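Local coordinates for putative periplasmic or exported protein (Salmonella enterica subsp. enterica serovar Typhimurium, PDB 4GQZ) that probably binds copper in the periplasm and so contributes to copper resistance, working as a V-shaped dimer, at residues S4-S7 against A8-Q12; A16-T19 against V20-V24; K48-G52 against E53-T57; G88-P91 against N92-F95. All coordinates share one frame; numbering follows the deposited sequence.

Contact 1 of 4, residues S4-S7 against A8-Q12; sequences SSES and AFLAQ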
# COMPACT_ATOMS: atom_id res chain seq x y z
N SER B 4 11.43 8.97 -14.82
CA SER B 4 10.21 9.62 -15.29
C SER B 4 9.95 10.95 -14.58
O SER B 4 10.52 11.23 -13.52
CB SER B 4 9.01 8.70 -15.07
OG SER B 4 8.85 8.40 -13.69
N SER B 5 9.08 11.78 -15.17
CA SER B 5 8.61 12.99 -14.51
C SER B 5 7.95 12.64 -13.18
O SER B 5 8.08 13.38 -12.20
CB SER B 5 7.62 13.75 -15.39
OG SER B 5 8.25 14.26 -16.55
N GLU B 6 7.24 11.52 -13.17
CA GLU B 6 6.57 11.04 -11.97
C GLU B 6 7.58 10.75 -10.87
O GLU B 6 7.41 11.19 -9.73
CB GLU B 6 5.73 9.78 -12.28
CG GLU B 6 5.07 9.14 -11.05
CD GLU B 6 5.89 7.98 -10.47
OE1 GLU B 6 6.62 7.33 -11.25
OE2 GLU B 6 5.79 7.72 -9.24
N SER B 7 8.63 10.02 -11.22
CA SER B 7 9.66 9.71 -10.23
C SER B 7 10.33 10.98 -9.73
O SER B 7 10.58 11.13 -8.53
CB SER B 7 10.71 8.77 -10.82
OG SER B 7 10.15 7.48 -11.01
N ALA B 8 10.60 11.90 -10.64
CA ALA B 8 11.23 13.16 -10.25
C ALA B 8 10.32 14.00 -9.35
O ALA B 8 10.80 14.64 -8.41
CB ALA B 8 11.69 13.94 -11.47
N PHE B 9 9.01 14.00 -9.62
CA PHE B 9 8.04 14.73 -8.80
C PHE B 9 8.13 14.23 -7.37
O PHE B 9 8.22 15.02 -6.43
CB PHE B 9 6.61 14.50 -9.33
CG PHE B 9 5.53 15.20 -8.53
CD1 PHE B 9 4.96 14.59 -7.43
CD2 PHE B 9 5.08 16.47 -8.90
CE1 PHE B 9 3.97 15.23 -6.69
CE2 PHE B 9 4.09 17.11 -8.17
CZ PHE B 9 3.53 16.49 -7.06
N LEU B 10 8.12 12.91 -7.20
CA LEU B 10 8.25 12.31 -5.87
C LEU B 10 9.49 12.82 -5.13
O LEU B 10 9.41 13.24 -3.98
CB LEU B 10 8.27 10.78 -5.99
CG LEU B 10 6.94 10.04 -5.82
CD1 LEU B 10 5.89 10.65 -6.69
CD2 LEU B 10 7.07 8.59 -6.15
N ALA B 11 10.63 12.82 -5.82
CA ALA B 11 11.90 13.23 -5.23
C ALA B 11 11.90 14.69 -4.77
O ALA B 11 12.50 15.02 -3.75
CB ALA B 11 13.03 12.98 -6.21
N GLN B 12 11.24 15.57 -5.53
CA GLN B 12 11.31 17.01 -5.28
C GLN B 12 10.29 17.52 -4.26
O GLN B 12 10.38 18.66 -3.81
CB GLN B 12 11.14 17.79 -6.59
CG GLN B 12 9.74 17.68 -7.19
CD GLN B 12 9.45 18.75 -8.24
OE1 GLN B 12 10.19 19.72 -8.39
NE2 GLN B 12 8.34 18.57 -8.97

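Contact 2 of 4, residues A16-T19 against V20-V24; sequences AGKT and VEQIV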
# COMPACT_ATOMS: atom_id res chain seq x y z
N ALA B 16 9.81 10.58 -1.94
CA ALA B 16 10.55 9.39 -2.37
C ALA B 16 10.99 8.48 -1.22
O ALA B 16 11.39 8.95 -0.15
CB ALA B 16 11.74 9.78 -3.23
N GLY B 17 10.92 7.17 -1.43
CA GLY B 17 11.31 6.21 -0.40
C GLY B 17 10.22 5.89 0.62
O GLY B 17 10.30 4.86 1.31
N LYS B 18 9.21 6.75 0.72
CA LYS B 18 8.09 6.52 1.63
C LYS B 18 7.12 5.47 1.11
O LYS B 18 6.93 5.33 -0.10
CB LYS B 18 7.30 7.82 1.85
CG LYS B 18 7.99 8.90 2.69
CD LYS B 18 7.16 10.18 2.66
CE LYS B 18 7.78 11.31 3.47
NZ LYS B 18 7.60 11.12 4.94
N THR B 19 6.47 4.75 2.01
CA THR B 19 5.35 3.89 1.63
C THR B 19 4.20 4.78 1.19
O THR B 19 4.20 5.99 1.46
CB THR B 19 4.84 2.99 2.77
OG1 THR B 19 4.26 3.80 3.80
CG2 THR B 19 5.95 2.13 3.35
N VAL B 20 3.22 4.21 0.50
CA VAL B 20 2.14 5.04 0.00
C VAL B 20 1.31 5.64 1.16
O VAL B 20 0.86 6.80 1.08
CB VAL B 20 1.31 4.33 -1.10
CG1 VAL B 20 0.58 3.13 -0.55
CG2 VAL B 20 0.37 5.30 -1.79
N GLU B 21 1.15 4.89 2.25
CA GLU B 21 0.48 5.41 3.44
C GLU B 21 1.22 6.60 4.06
O GLU B 21 0.59 7.59 4.46
CB GLU B 21 0.33 4.32 4.51
CG GLU B 21 -0.65 3.22 4.15
CD GLU B 21 -1.21 2.50 5.37
OE1 GLU B 21 -0.91 2.90 6.53
OE2 GLU B 21 -1.98 1.52 5.18
N GLN B 22 2.54 6.50 4.15
CA GLN B 22 3.35 7.60 4.66
C GLN B 22 3.22 8.82 3.76
O GLN B 22 3.23 9.95 4.24
CB GLN B 22 4.82 7.18 4.80
CG GLN B 22 5.05 6.03 5.78
CD GLN B 22 6.47 5.47 5.76
OE1 GLN B 22 7.16 5.50 4.73
NE2 GLN B 22 6.92 4.95 6.90
N ILE B 23 3.09 8.61 2.45
CA ILE B 23 2.93 9.76 1.53
C ILE B 23 1.58 10.44 1.77
O ILE B 23 1.51 11.66 1.93
CB ILE B 23 2.99 9.34 0.06
CG1 ILE B 23 4.38 8.80 -0.29
CG2 ILE B 23 2.65 10.51 -0.85
CD1 ILE B 23 4.46 8.21 -1.69
N VAL B 24 0.51 9.64 1.76
CA VAL B 24 -0.84 10.15 2.02
C VAL B 24 -0.91 10.85 3.37
O VAL B 24 -1.36 12.02 3.45
CB VAL B 24 -1.88 9.03 1.90
CG1 VAL B 24 -3.25 9.49 2.38
CG2 VAL B 24 -1.95 8.55 0.45
O HOH W 1 9.45 3.80 4.10

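Contact 3 of 4, residues K48-G52 against E53-T57; sequences KLSDG and EQIYT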
# COMPACT_ATOMS: atom_id res chain seq x y z
N LYS B 48 -3.78 10.72 -6.57
CA LYS B 48 -3.49 11.47 -7.80
C LYS B 48 -2.71 12.72 -7.48
O LYS B 48 -3.12 13.51 -6.63
CB LYS B 48 -4.77 11.87 -8.53
CG LYS B 48 -5.71 10.74 -8.88
CD LYS B 48 -7.03 11.34 -9.41
CE LYS B 48 -8.13 10.29 -9.58
NZ LYS B 48 -9.48 10.93 -9.72
N LEU B 49 -1.59 12.92 -8.17
CA LEU B 49 -0.73 14.06 -7.88
C LEU B 49 -0.50 14.86 -9.14
O LEU B 49 -0.41 14.29 -10.23
CB LEU B 49 0.62 13.60 -7.33
CG LEU B 49 0.65 12.77 -6.06
CD1 LEU B 49 2.04 12.12 -5.86
CD2 LEU B 49 0.27 13.62 -4.87
N SER B 50 -0.40 16.18 -8.99
CA SER B 50 -0.11 17.04 -10.14
C SER B 50 0.68 18.30 -9.78
O SER B 50 0.48 18.89 -8.71
CB SER B 50 -1.40 17.39 -10.88
OG SER B 50 -1.10 17.97 -12.14
N ASP B 51 1.56 18.70 -10.70
CA ASP B 51 2.42 19.88 -10.57
C ASP B 51 1.88 20.97 -11.49
O ASP B 51 2.27 22.13 -11.43
CB ASP B 51 3.85 19.51 -11.02
CG ASP B 51 4.92 20.46 -10.47
OD1 ASP B 51 4.61 21.65 -10.24
OD2 ASP B 51 6.07 20.01 -10.28
N GLY B 52 0.96 20.57 -12.36
CA GLY B 52 0.44 21.45 -13.38
C GLY B 52 -0.66 20.70 -14.10
O GLY B 52 -1.52 20.11 -13.45
N GLU B 53 -0.63 20.71 -15.43
CA GLU B 53 -1.65 20.00 -16.20
C GLU B 53 -1.54 18.48 -16.06
O GLU B 53 -2.54 17.76 -16.15
CB GLU B 53 -1.56 20.39 -17.68
CG GLU B 53 -2.76 19.97 -18.53
CD GLU B 53 -2.74 20.62 -19.90
OE1 GLU B 53 -3.39 20.12 -20.84
OE2 GLU B 53 -2.04 21.65 -20.03
N GLN B 54 -0.31 18.02 -15.81
CA GLN B 54 0.06 16.60 -15.86
C GLN B 54 -0.17 15.86 -14.55
O GLN B 54 0.21 16.33 -13.48
CB GLN B 54 1.54 16.51 -16.25
CG GLN B 54 2.03 15.12 -16.52
CD GLN B 54 3.20 15.11 -17.49
OE1 GLN B 54 4.37 15.17 -17.09
NE2 GLN B 54 2.89 15.02 -18.78
N ILE B 55 -0.76 14.67 -14.63
CA ILE B 55 -1.21 13.94 -13.45
C ILE B 55 -0.51 12.61 -13.28
O ILE B 55 -0.41 11.83 -14.22
CB ILE B 55 -2.73 13.68 -13.53
CG1 ILE B 55 -3.47 14.98 -13.86
CG2 ILE B 55 -3.24 13.07 -12.23
CD1 ILE B 55 -4.59 14.80 -14.89
N TYR B 56 -0.06 12.34 -12.06
CA TYR B 56 0.59 11.08 -11.74
C TYR B 56 -0.35 10.31 -10.84
O TYR B 56 -1.06 10.93 -10.05
CB TYR B 56 1.91 11.33 -11.02
CG TYR B 56 2.79 12.34 -11.73
CD1 TYR B 56 3.22 12.11 -13.03
CD2 TYR B 56 3.17 13.52 -11.10
CE1 TYR B 56 4.02 13.06 -13.70
CE2 TYR B 56 3.97 14.46 -11.76
CZ TYR B 56 4.38 14.22 -13.05
OH TYR B 56 5.16 15.15 -13.69
N THR B 57 -0.37 8.99 -10.97
CA THR B 57 -1.24 8.15 -10.15
C THR B 57 -0.49 7.06 -9.42
O THR B 57 0.18 6.22 -10.04
CB THR B 57 -2.37 7.49 -10.97
OG1 THR B 57 -1.79 6.72 -12.03
CG2 THR B 57 -3.30 8.54 -11.55

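Contact 4 of 4, residues G88-P91 against N92-F95; sequences GEMP and NKPF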
# COMPACT_ATOMS: atom_id res chain seq x y z
N GLY B 88 -11.28 22.09 6.43
CA GLY B 88 -12.40 21.81 7.31
C GLY B 88 -12.56 22.91 8.34
O GLY B 88 -11.64 23.70 8.58
N GLU B 89 -13.73 22.93 8.98
CA GLU B 89 -14.08 23.95 9.97
C GLU B 89 -13.28 23.83 11.27
O GLU B 89 -13.12 24.82 11.99
CB GLU B 89 -15.58 23.86 10.29
CG GLU B 89 -16.18 25.11 10.93
CD GLU B 89 -17.69 24.99 11.12
OE1 GLU B 89 -18.11 24.30 12.09
OE2 GLU B 89 -18.44 25.58 10.29
N MSE B 90 -12.82 22.63 11.60
CA MSE B 90 -12.27 22.40 12.94
C MSE B 90 -10.82 21.87 13.00
O MSE B 90 -10.60 20.72 13.40
CB MSE B 90 -13.17 21.46 13.74
CG MSE B 90 -14.66 21.80 13.67
SE MSE B 90 -15.78 20.55 14.71
CE MSE B 90 -15.21 21.05 16.53
N PRO B 91 -9.84 22.70 12.63
CA PRO B 91 -8.43 22.28 12.68
C PRO B 91 -7.92 22.11 14.10
O PRO B 91 -8.43 22.75 15.02
CB PRO B 91 -7.70 23.46 12.03
CG PRO B 91 -8.62 24.64 12.21
CD PRO B 91 -9.99 24.04 12.04
N ASN B 92 -6.90 21.27 14.25
CA ASN B 92 -6.20 21.08 15.52
C ASN B 92 -7.10 20.94 16.74
O ASN B 92 -6.87 21.58 17.77
CB ASN B 92 -5.18 22.20 15.72
CG ASN B 92 -4.12 22.21 14.63
OD1 ASN B 92 -3.52 21.18 14.32
ND2 ASN B 92 -3.90 23.38 14.04
N LYS B 93 -8.11 20.09 16.63
CA LYS B 93 -9.02 19.85 17.74
C LYS B 93 -8.91 18.39 18.13
O LYS B 93 -8.66 17.55 17.29
CB LYS B 93 -10.46 20.19 17.34
CG LYS B 93 -10.75 21.70 17.18
CD LYS B 93 -10.56 22.44 18.49
CE LYS B 93 -10.94 23.92 18.41
NZ LYS B 93 -12.41 24.11 18.23
N PRO B 94 -9.09 18.08 19.42
CA PRO B 94 -9.05 16.68 19.84
C PRO B 94 -10.40 16.02 19.65
O PRO B 94 -11.41 16.59 20.05
CB PRO B 94 -8.71 16.78 21.34
CG PRO B 94 -9.32 18.08 21.77
CD PRO B 94 -9.18 19.00 20.57
N PHE B 95 -10.43 14.85 19.04
CA PHE B 95 -11.68 14.13 18.87
C PHE B 95 -11.57 12.71 19.42
O PHE B 95 -10.48 12.17 19.53
CB PHE B 95 -12.06 14.07 17.38
CG PHE B 95 -12.39 15.40 16.77
CD1 PHE B 95 -13.68 15.91 16.85
CD2 PHE B 95 -11.41 16.14 16.12
CE1 PHE B 95 -13.98 17.16 16.29
CE2 PHE B 95 -11.70 17.37 15.56
CZ PHE B 95 -12.99 17.89 15.64

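Contact 1 of 4, residues S4-S7 against A8-Q12
Ser4 O receives the N-H of Ala8 at 3.0 Å, the first of the i to i+4 backbone bonds that wind residues 5 to 12 into a short α-helix. Phe9 N to Ser5 O, Leu10 N to Glu6 O and Ala11 N to Ser7 O continue the ladder. Ser4 is the N-cap: its OG takes the N-H of Ser7 at 3.0 Å, satisfying an amide that the first turn leaves without a carbonyl partner. A serine suits this place because its short hydroxyl can fold back onto the backbone. The same OG also bonds to Ile55 O of the second subunit.

Side-chain packing pairs Glu6 with Leu10, one turn apart. With CG of Glu6 opposite the backbone N (chi1 176°) and a bend at chi2, the carboxylate swings forward along the helix, and OE2 lies 3.5 Å from Leu10 CD2. Leu10 CD1 packs on the carbonyl, 3.4 Å from Glu6 O. The other carboxylate oxygen, OE1, is held by Thr57 N of the second subunit, which gives this buried carboxylate a polar partner and helps to fix its rotation.

Phe9 CB rests 3.4 Å from Ser5 O, while its ring leads away to meet Tyr56 and His13. Helix 5-12 therefore lies on strand 55-59 of its own chain through Ser5, Glu6 and Phe9, while Ser4, Glu6, Ser7 and Leu10 reach the second subunit.

Contact 2 of 4, residues A16-T19 against V20-V24
Gln22 and Thr19 close a capping box at the start of helix 20-28, and the glutamine side chain traces it. Its CB sits 3.6 Å from Thr19 OG1. CG, opposite its own carbonyl carbon at chi1 -61°, runs back toward the N-terminus and comes within 3.1 Å of the same hydroxyl oxygen. CD passes by Thr19 OG1, and OE1 at the tip receives Thr19 N at 2.9 Å in a fairly straight bond (161° at the hydrogen), the donor tilted 34° from the amide plane. OE1 also lies 3.4 Å from Lys18 CA, and a water donates to it while bridging to Gly17 O.

The reciprocal bond runs from Gln22 N to Thr19 OG1 at 3.2 Å. Threonine suits the N-cap because OG1, placed between its backbone N and carbonyl carbon, faces the amide of Gln22, and glutamine is long enough to return the bond. Thr19 O accepts Ile23 N, starting the helical ladder, and Ile23 CG1 packs 3.8 Å from Lys18 CB. On the second subunit, Gly61 meets Thr19, and Pro59 meets Val20 and Ile23.

Each partner thus donates a backbone N-H to the other's side chain. Gln22 OE1 is gripped by one amide and one water, and as a neutral acceptor it completes the box without adding a charge beside the helix start.

Contact 3 of 4, residues K48-G52 against E53-T57
The β-hairpin of strands 46-50 and 55-59 turns through Asp51 to Gln54, and Leu49 and Tyr56 form its antiparallel hydrogen-bonded pair. Leu49 N gives to Tyr56 O at 2.8 Å, and Tyr56 N returns to Leu49 O at 2.7 Å with 174° at the hydrogen, nearly along the C=O axis. Leu49 O is also approached by Ile55 CA at 3.3 Å, a CA-H···O contact.

Lys48 and Thr57 make the next, non-hydrogen-bonded pair, and their side chains project from the face opposite to Leu49 and Tyr56. On it Lys48 CB meets Ile55 CG2 at 4.2 Å, and Lys48 CG meets Thr57 CG2 at the same distance; β-branched residues suit an extended strand and offer methyls alongside the lysine chain. Strand 55-59 is an outer strand of this chain's four-stranded antiparallel sheet, with strand 39-42 on the far side of strand 46-50.

At the turn, Ser50 OG lies opposite its backbone N (chi1 -168°), which directs it across the hairpin to 2.5 Å from Gln54 O. Gly52 O is equally near; both separations are unusually short, so the detail is doubtful. On the Leu49 and Tyr56 face, Leu49 packs against Phe9 of helix 5-12, and Gln12 there bonds to Asp51.

Contact 4 of 4, residues G88-P91 against N92-F95
A chi1 of -47° carries Met90 CG to the side opposite its carbonyl carbon, the chain extends through chi2, and a bend at chi3 (69°) then folds CE back toward the ring of Phe95. The residue is a selenomethionine, so selenium stands where sulfur would be. Phe95, with CG likewise opposite its carbonyl carbon, sends its ring toward the preceding loop, and the two side chains meet around the far end of the ring.

SE lies at the ring edge, in plane, 5.2 Å from the centroid and 4.0 Å from CZ: a Met-aromatic contact of the edge-on kind. CE touches CZ at 4.0 Å and approaches obliquely, and Met90 CB is as near to the same atom. A flexible, unbranched chain suits this place because it can wrap around the end of a flat ring. The ring of Phe95 also meets Tyr136, and Met90 packs on Tyr136 and Leu160, so the pair is part of a larger apolar cluster.

Between them the backbone turns through Pro91 and Asn92, the latter with positive phi (45°), a conformation that asparagine tolerates better than most residues. Lys93 CG packs 3.3 Å from Pro91 O, and its bent chain takes NZ to Tyr136 OH. Ser114 OG bonds to both Met90 O and Lys93 N, tying the two sides of the bend together.

The contact across the bend is therefore chiefly apolar; the chalcogen, sulfur in the natural residue, probably gains a weak attraction to the slightly positive ring edge, while Met90 O and Lys93 N find a partner in Ser114.

Overall arrangement
Contacts 1, 2 and 3 lie near one another, with centres 11 to 16 Å apart, and all three touch the second subunit. Contacts 1 and 3, with centres 11 Å apart, meet directly: Ser5 CB lies 3.3 Å from Tyr56 OH, and Glu6 CB is 3.5 Å from Tyr56 CD1. Contact 2 follows contact 1 along the chain and touches it where Ala11 CA lies 4.0 Å from Ala16 CB, but its nearest atoms stay about 5 Å from contact 3. Contact 4 stands apart, about 24 Å from contact 2, 28 Å from contact 3 and 32 Å from contact 1 between centres, and meets no other subunit.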